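Local atomic coordinates of d-3-phosphoglycerate dehydrogenase oxidoreductase protein (Ralstonia solanacearum, PDB entry 3GG9), a protein that probably catalyses the NAD-dependent oxidation of D-3-phosphoglycerate and belongs to the D-isomer-specific 2-hydroxyacid dehydrogenases. Residues D276-E279 / T280-I283; L8-Q12 / D13-K17; R224-D227 / E228-S231. All coordinates share one frame; numbering follows the deposited sequence.

Overall arrangement
All three contacts are tight local folds of loops that follow parallel strands. Contact 2 comes after strand 4-7 of the five-stranded sheet, whereas contacts 1 and 3 follow strands 272-275 and 218-221 of the seven-stranded NAD-binding sheet. Contacts 1 and 2 are partly buried, touch through Pro282 and Tyr11, and both meet Trp138 of the second subunit. Contact 3 lies at the surface, untouched by the other protein chain of the assembly, its centre about 30 Å from that of contact 2 on the opposite side of the chain's centre. Chemistry follows place: contact 1 joins aromatic packing to a carboxylate bonded to both a backbone amide and a histidine, contact 2 ties amides to an aspartate, and contact 3 offers an arginine to sulfates.

Contact 1 of 3, residues D276-E279 / T280-I283; sequences DVFE and TEPI
One face of the Phe278 ring is covered by Ile283, whose CG1 lies 4.2 Å from the ring centroid and 19° off the ring normal in a CH-pi contact. Glu281 OE2 sits instead at the ring's edge, near its plane. The two apolar side chains cross at about a right angle, a flat ring meeting a branched chain. Further packing comes from His287, edge-to-face with Phe278, and from Trp138 of the second subunit. Glu281 suits its place because it is long enough to span the bend: with CG beside its own backbone N (chi1 -69°) and the chain extended beyond it, the side chain passes Phe278 CB, its CG 3.9 Å away. The carboxylate then takes the Phe278 N-H on OE2 at 2.8 Å and 175°, using the anti lone pair. Its other oxygen, OE1, is hydrogen-bonded to His300 ND1, so both oxygens of the carboxylate are held. A water bridges Glu279 OE1 and Thr280 N, donating to the first and accepting from the second. The peptide bond before Pro282 is cis. Glu281, in Thr280-Glu281-Pro282, and His300 probably correspond to the active-site Glu-His pair characteristic of D-2-hydroxyacid dehydrogenases.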
loop_
_atom_site.group_PDB
_atom_site.type_symbol
_atom_site.label_atom_id
_atom_site.label_comp_id
_atom_site.label_asym_id
_atom_site.label_seq_id
_atom_site.Cartn_x
_atom_site.Cartn_y
_atom_site.Cartn_z
ATOM N N ASP A 276 -7.608 6.327 -8.822
ATOM C CA ASP A 276 -6.617 5.948 -9.828
ATOM C C ASP A 276 -7.023 6.485 -11.197
ATOM O O ASP A 276 -6.301 6.348 -12.146
ATOM C CB ASP A 276 -6.449 4.416 -9.838
ATOM C CG ASP A 276 -5.350 3.933 -10.792
ATOM O OD1 ASP A 276 -4.183 4.340 -10.617
ATOM O OD2 ASP A 276 -5.652 3.122 -11.711
ATOM N N VAL A 277 -8.163 7.162 -11.276
ATOM C CA VAL A 277 -8.741 7.500 -12.566
ATOM C C VAL A 277 -9.271 8.928 -12.535
ATOM O O VAL A 277 -9.830 9.367 -11.525
ATOM C CB VAL A 277 -9.907 6.529 -12.959
ATOM C CG1 VAL A 277 -9.363 5.154 -13.298
ATOM C CG2 VAL A 277 -10.968 6.442 -11.826
ATOM N N PHE A 278 -9.082 9.631 -13.643
ATOM C CA PHE A 278 -9.516 11.018 -13.789
ATOM C C PHE A 278 -10.356 11.190 -15.058
ATOM O O PHE A 278 -10.232 10.392 -15.988
ATOM C CB PHE A 278 -8.293 11.923 -13.884
ATOM C CG PHE A 278 -7.465 11.970 -12.628
ATOM C CD1 PHE A 278 -7.636 13.009 -11.705
ATOM C CD2 PHE A 278 -6.500 10.996 -12.371
ATOM C CE1 PHE A 278 -6.866 13.072 -10.553
ATOM C CE2 PHE A 278 -5.730 11.036 -11.205
ATOM C CZ PHE A 278 -5.898 12.088 -10.306
ATOM N N GLU A 279 -11.182 12.242 -15.108
ATOM C CA GLU A 279 -12.012 12.518 -16.292
ATOM C C GLU A 279 -11.163 12.822 -17.519
ATOM O O GLU A 279 -11.500 12.441 -18.637
ATOM C CB GLU A 279 -12.963 13.691 -16.053
ATOM C CG GLU A 279 -14.087 13.419 -15.082
ATOM C CD GLU A 279 -13.684 13.696 -13.657
ATOM O OE1 GLU A 279 -12.527 14.127 -13.436
ATOM O OE2 GLU A 279 -14.525 13.488 -12.760
ATOM N N THR A 280 -10.063 13.526 -17.293
ATOM C CA THR A 280 -9.123 13.845 -18.345
ATOM C C THR A 280 -7.777 13.276 -17.933
ATOM O O THR A 280 -7.351 13.466 -16.798
ATOM C CB THR A 280 -9.026 15.381 -18.531
ATOM O OG1 THR A 280 -10.283 15.872 -19.017
ATOM C CG2 THR A 280 -7.943 15.751 -19.514
ATOM N N GLU A 281 -7.133 12.558 -18.846
ATOM C CA GLU A 281 -5.820 11.971 -18.629
ATOM C C GLU A 281 -5.050 12.184 -19.938
ATOM O O GLU A 281 -5.651 12.124 -21.010
ATOM C CB GLU A 281 -5.951 10.471 -18.282
ATOM C CG GLU A 281 -6.597 10.198 -16.894
ATOM C CD GLU A 281 -6.971 8.731 -16.664
ATOM O OE1 GLU A 281 -6.550 7.872 -17.447
ATOM O OE2 GLU A 281 -7.691 8.433 -15.696
ATOM N N PRO A 282 -3.732 12.475 -19.872
ATOM C CA PRO A 282 -2.895 12.648 -18.691
ATOM C C PRO A 282 -3.118 13.973 -17.961
ATOM O O PRO A 282 -3.610 14.948 -18.545
ATOM C CB PRO A 282 -1.472 12.577 -19.249
ATOM C CG PRO A 282 -1.582 12.872 -20.658
ATOM C CD PRO A 282 -2.957 12.601 -21.118
ATOM N N ILE A 283 -2.790 13.967 -16.682
ATOM C CA ILE A 283 -2.810 15.156 -15.839
ATOM C C ILE A 283 -1.364 15.666 -15.770
ATOM O O ILE A 283 -0.529 15.072 -15.077
ATOM C CB ILE A 283 -3.339 14.811 -14.411
ATOM C CG1 ILE A 283 -4.776 14.259 -14.456
ATOM C CG2 ILE A 283 -3.235 16.019 -13.466
ATOM C CD1 ILE A 283 -5.846 15.328 -14.541
HETATM O O HOH W 1 -9.778 15.230 -14.774
#

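Contact 2 of 3, residues L8-Q12 / D13-K17; sequences LDDYQ and DAVRK
Asp10 turns its carboxylate on the chain that follows it, and there the packing is closest. With CG anti to the backbone N (chi1 177°), OD1 receives Ala14 N at 3.1 Å and OD2 receives Val15 N at 3.0 Å, both on the syn side and somewhat out of the carboxylate plane. Val15 leans on the same group, its CG2 3.2 Å from Asp10 OD2; its branched side chain packs between that carboxylate and Phe313 and Phe317 of helix 306-324. A type I turn closes through Asp13 N to Asp10 O at 3.1 Å. The solvent side is marked by exposed Arg16 and a bridging water. Asp13, with both backbone dihedrals positive, carries its carboxylate to Arg16, which grips OD2 side-on through NE at 2.8 Å and NH2 at 3.0 Å, both from one face of the carboxylate plane. The water donates to Asp10 OD2 and Asp13 OD1 and accepts from Arg16 N. Gln12 OE1 is hydrogen-bonded to Tyr129 OH of the second subunit. Although the two acids approach each other, Asp10 has two amides and the water as donors, Asp13 has Arg16, Asn33 and the same water, which would probably keep both carboxylates ionised.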
loop_
_atom_site.group_PDB
_atom_site.type_symbol
_atom_site.label_atom_id
_atom_site.label_comp_id
_atom_site.label_asym_id
_atom_site.label_seq_id
_atom_site.Cartn_x
_atom_site.Cartn_y
_atom_site.Cartn_z
ATOM N N LEU A 8 0.852 3.816 -29.296
ATOM C CA LEU A 8 0.631 5.139 -28.719
ATOM C C LEU A 8 0.680 5.124 -27.186
ATOM O O LEU A 8 0.432 4.090 -26.569
ATOM C CB LEU A 8 -0.749 5.624 -29.167
ATOM C CG LEU A 8 -0.949 5.892 -30.665
ATOM C CD1 LEU A 8 -2.311 6.510 -30.871
ATOM C CD2 LEU A 8 0.145 6.838 -31.190
ATOM N N ASP A 9 0.994 6.281 -26.593
ATOM C CA ASP A 9 0.755 6.586 -25.161
ATOM C C ASP A 9 1.489 5.704 -24.143
ATOM O O ASP A 9 0.927 5.359 -23.110
ATOM C CB ASP A 9 -0.742 6.562 -24.835
ATOM C CG ASP A 9 -1.580 7.321 -25.837
ATOM O OD1 ASP A 9 -1.275 8.497 -26.096
ATOM O OD2 ASP A 9 -2.560 6.737 -26.347
ATOM N N ASP A 10 2.733 5.348 -24.436
ATOM C CA ASP A 10 3.516 4.474 -23.542
ATOM C C ASP A 10 4.500 5.313 -22.722
ATOM O O ASP A 10 5.685 5.421 -23.072
ATOM C CB ASP A 10 4.231 3.404 -24.370
ATOM C CG ASP A 10 5.122 2.482 -23.529
ATOM O OD1 ASP A 10 4.931 2.366 -22.295
ATOM O OD2 ASP A 10 6.034 1.874 -24.130
ATOM N N TYR A 11 4.004 5.874 -21.616
ATOM C CA TYR A 11 4.691 6.968 -20.908
ATOM C C TYR A 11 6.056 6.566 -20.374
ATOM O O TYR A 11 6.983 7.355 -20.420
ATOM C CB TYR A 11 3.812 7.594 -19.796
ATOM C CG TYR A 11 2.435 7.965 -20.291
ATOM C CD1 TYR A 11 2.219 9.147 -20.984
ATOM C CD2 TYR A 11 1.341 7.127 -20.069
ATOM C CE1 TYR A 11 0.969 9.476 -21.455
ATOM C CE2 TYR A 11 0.083 7.444 -20.527
ATOM C CZ TYR A 11 -0.097 8.632 -21.224
ATOM O OH TYR A 11 -1.338 8.953 -21.709
ATOM N N GLN A 12 6.179 5.324 -19.911
ATOM C CA GLN A 12 7.418 4.840 -19.312
ATOM C C GLN A 12 8.261 3.987 -20.257
ATOM O O GLN A 12 9.199 3.326 -19.800
ATOM C CB GLN A 12 7.105 4.030 -18.050
ATOM C CG GLN A 12 6.680 4.891 -16.912
ATOM C CD GLN A 12 6.193 4.123 -15.694
ATOM O OE1 GLN A 12 5.034 3.701 -15.634
ATOM N NE2 GLN A 12 7.061 4.006 -14.677
ATOM N N ASP A 13 7.895 3.974 -21.543
ATOM C CA ASP A 13 8.653 3.299 -22.606
ATOM C C ASP A 13 8.839 1.830 -22.243
ATOM O O ASP A 13 9.930 1.293 -22.340
ATOM C CB ASP A 13 10.012 3.990 -22.808
ATOM C CG ASP A 13 10.601 3.757 -24.176
ATOM O OD1 ASP A 13 9.847 3.405 -25.122
ATOM O OD2 ASP A 13 11.834 3.945 -24.291
ATOM N N ALA A 14 7.770 1.197 -21.775
ATOM C CA ALA A 14 7.861 -0.181 -21.278
ATOM C C ALA A 14 7.673 -1.221 -22.342
ATOM O O ALA A 14 8.189 -2.330 -22.219
ATOM C CB ALA A 14 6.824 -0.421 -20.163
ATOM N N VAL A 15 6.861 -0.884 -23.344
ATOM C CA VAL A 15 6.420 -1.820 -24.376
ATOM C C VAL A 15 7.589 -2.437 -25.138
ATOM O O VAL A 15 7.629 -3.661 -25.336
ATOM C CB VAL A 15 5.430 -1.124 -25.362
ATOM C CG1 VAL A 15 5.079 -2.025 -26.548
ATOM C CG2 VAL A 15 4.147 -0.668 -24.600
ATOM N N ARG A 16 8.548 -1.598 -25.538
ATOM C CA ARG A 16 9.688 -2.085 -26.307
ATOM C C ARG A 16 10.627 -3.018 -25.512
ATOM O O ARG A 16 11.434 -3.718 -26.110
ATOM C CB ARG A 16 10.460 -0.941 -26.988
ATOM C CG ARG A 16 11.364 -0.129 -26.072
ATOM C CD ARG A 16 12.160 0.900 -26.858
ATOM N NE ARG A 16 12.807 1.859 -25.966
ATOM C CZ ARG A 16 14.002 1.699 -25.398
ATOM N NH1 ARG A 16 14.723 0.603 -25.621
ATOM N NH2 ARG A 16 14.481 2.644 -24.596
ATOM N N LYS A 17 10.507 -3.043 -24.182
ATOM C CA LYS A 17 11.345 -3.929 -23.366
ATOM C C LYS A 17 10.660 -5.232 -22.980
ATOM O O LYS A 17 11.243 -6.040 -22.266
ATOM C CB LYS A 17 11.798 -3.203 -22.115
ATOM C CG LYS A 17 12.602 -1.939 -22.410
ATOM C CD LYS A 17 12.521 -1.020 -21.222
ATOM C CE LYS A 17 13.115 0.327 -21.512
ATOM N NZ LYS A 17 12.594 1.274 -20.496
HETATM O O HOH W 2 8.344 1.238 -25.558
#

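Contact 3 of 3, residues R224-D227 / E228-S231; sequences RLND and ETRS. Unlike the reference sequence in segment 228-231: Ser231 (reference Gly). With SO4 (sulfate ion), chain F; SO4 (sulfate ion), chain E.
Arg230 crosses Leu225 obliquely, and this arginine, with Asp227 and Glu228, gives up the most surface here. The bend at chi3 (-56°) brings its guanidinium under Leu225 CG, 4.2 Å from the guanidinium plane near its rim. The Arg230 backbone N donates to Asn226 O at 2.9 Å, almost in line with the carbonyl bond. Asp227 and Glu228, both exposed acids, touch through Asp227 CB and Glu228 N at 3.3 Å, while Glu228 CB lies 3.3 Å from Asn226 OD1. That oxygen takes a weak bond of the Asx-turn kind from Glu228 N, extended by Thr229 N at 3.1 Å; a short amide side chain has the right length. Thr229 OG1 works both ways: it donates to Arg224 O at 2.8 Å, in the carbonyl plane, and accepts from Asn226 N at 3.0 Å. The long chain of Arg224 carries its guanidinium to two sulfates, probably from the crystallisation liquor: NE and NH1 meet one edge-on, NH1 2.7 Å from O1, while NH2 reaches O4 of the other. Between them the sulfates also bind Tyr312 and the amides of Arg80, Lys170 and Ile171. Arg224 thus lies in an anion-binding region near a probable Rossmann-type glycine-rich loop, consistent with a place for cofactor or substrate phosphate.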
loop_
_atom_site.group_PDB
_atom_site.type_symbol
_atom_site.label_atom_id
_atom_site.label_comp_id
_atom_site.label_asym_id
_atom_site.label_seq_id
_atom_site.Cartn_x
_atom_site.Cartn_y
_atom_site.Cartn_z
ATOM N N ARG A 224 -18.273 -0.991 -14.583
ATOM C CA ARG A 224 -17.955 -0.534 -15.923
ATOM C C ARG A 224 -18.796 0.710 -16.172
ATOM O O ARG A 224 -19.920 0.831 -15.637
ATOM C CB ARG A 224 -18.265 -1.620 -16.962
ATOM C CG ARG A 224 -17.418 -2.913 -16.823
ATOM C CD ARG A 224 -16.079 -2.823 -17.560
ATOM N NE ARG A 224 -15.106 -3.809 -17.074
ATOM C CZ ARG A 224 -13.797 -3.812 -17.347
ATOM N NH1 ARG A 224 -13.027 -4.765 -16.846
ATOM N NH2 ARG A 224 -13.242 -2.873 -18.116
ATOM N N LEU A 225 -18.239 1.635 -16.949
ATOM C CA LEU A 225 -18.937 2.875 -17.300
ATOM C C LEU A 225 -19.841 2.667 -18.522
ATOM O O LEU A 225 -19.381 2.228 -19.581
ATOM C CB LEU A 225 -17.951 4.009 -17.582
ATOM C CG LEU A 225 -18.567 5.407 -17.777
ATOM C CD1 LEU A 225 -19.389 5.838 -16.587
ATOM C CD2 LEU A 225 -17.485 6.422 -18.084
ATOM N N ASN A 226 -21.120 2.976 -18.338
ATOM C CA ASN A 226 -22.134 2.936 -19.392
ATOM C C ASN A 226 -23.261 3.886 -18.984
ATOM O O ASN A 226 -23.184 4.502 -17.916
ATOM C CB ASN A 226 -22.654 1.498 -19.623
ATOM C CG ASN A 226 -23.180 0.840 -18.350
ATOM O OD1 ASN A 226 -23.920 1.447 -17.588
ATOM N ND2 ASN A 226 -22.794 -0.418 -18.121
ATOM N N ASP A 227 -24.314 3.976 -19.799
ATOM C CA ASP A 227 -25.426 4.915 -19.540
ATOM C C ASP A 227 -26.164 4.667 -18.232
ATOM O O ASP A 227 -26.704 5.597 -17.628
ATOM C CB ASP A 227 -26.418 4.937 -20.708
ATOM C CG ASP A 227 -25.833 5.563 -21.956
ATOM O OD1 ASP A 227 -26.103 5.044 -23.060
ATOM O OD2 ASP A 227 -25.098 6.569 -21.842
ATOM N N GLU A 228 -26.170 3.414 -17.790
ATOM C CA GLU A 228 -26.785 3.061 -16.523
ATOM C C GLU A 228 -25.961 3.536 -15.324
ATOM O O GLU A 228 -26.534 3.940 -14.311
ATOM C CB GLU A 228 -27.021 1.545 -16.445
ATOM C CG GLU A 228 -28.210 1.027 -17.276
ATOM C CD GLU A 228 -27.982 1.119 -18.785
ATOM O OE1 GLU A 228 -27.028 0.485 -19.297
ATOM O OE2 GLU A 228 -28.759 1.837 -19.458
ATOM N N THR A 229 -24.631 3.511 -15.449
ATOM C CA THR A 229 -23.733 3.774 -14.319
ATOM C C THR A 229 -23.054 5.147 -14.303
ATOM O O THR A 229 -22.408 5.510 -13.308
ATOM C CB THR A 229 -22.614 2.742 -14.247
ATOM O OG1 THR A 229 -21.811 2.845 -15.429
ATOM C CG2 THR A 229 -23.169 1.339 -14.128
ATOM N N ARG A 230 -23.163 5.904 -15.390
ATOM C CA ARG A 230 -22.652 7.276 -15.377
ATOM C C ARG A 230 -23.384 8.093 -14.307
ATOM O O ARG A 230 -24.619 8.110 -14.281
ATOM C CB ARG A 230 -22.813 7.918 -16.746
ATOM C CG ARG A 230 -22.137 9.266 -16.880
ATOM C CD ARG A 230 -22.299 9.831 -18.278
ATOM N NE ARG A 230 -21.803 8.913 -19.305
ATOM C CZ ARG A 230 -20.555 8.896 -19.767
ATOM N NH1 ARG A 230 -20.214 8.018 -20.705
ATOM N NH2 ARG A 230 -19.650 9.757 -19.303
ATOM N N SER A 231 -22.604 8.724 -13.417
ATOM C CA SER A 231 -23.086 9.549 -12.291
ATOM C C SER A 231 -23.932 8.780 -11.293
ATOM O O SER A 231 -24.760 9.371 -10.601
ATOM C CB SER A 231 -23.862 10.794 -12.763
ATOM O OG SER A 231 -23.132 11.518 -13.730
HETATM S S SO4 F . -15.214 -6.646 -14.534
HETATM O O1 SO4 F . -14.007 -6.802 -15.338
HETATM O O2 SO4 F . -16.100 -5.616 -15.103
HETATM O O3 SO4 F . -15.919 -7.932 -14.552
HETATM O O4 SO4 F . -14.843 -6.221 -13.176
HETATM S S SO4 E . -9.809 -4.791 -19.985
HETATM O O1 SO4 E . -8.529 -4.135 -20.146
HETATM O O2 SO4 E . -10.192 -5.444 -21.223
HETATM O O3 SO4 E . -9.701 -5.794 -18.934
HETATM O O4 SO4 E . -10.790 -3.773 -19.611
#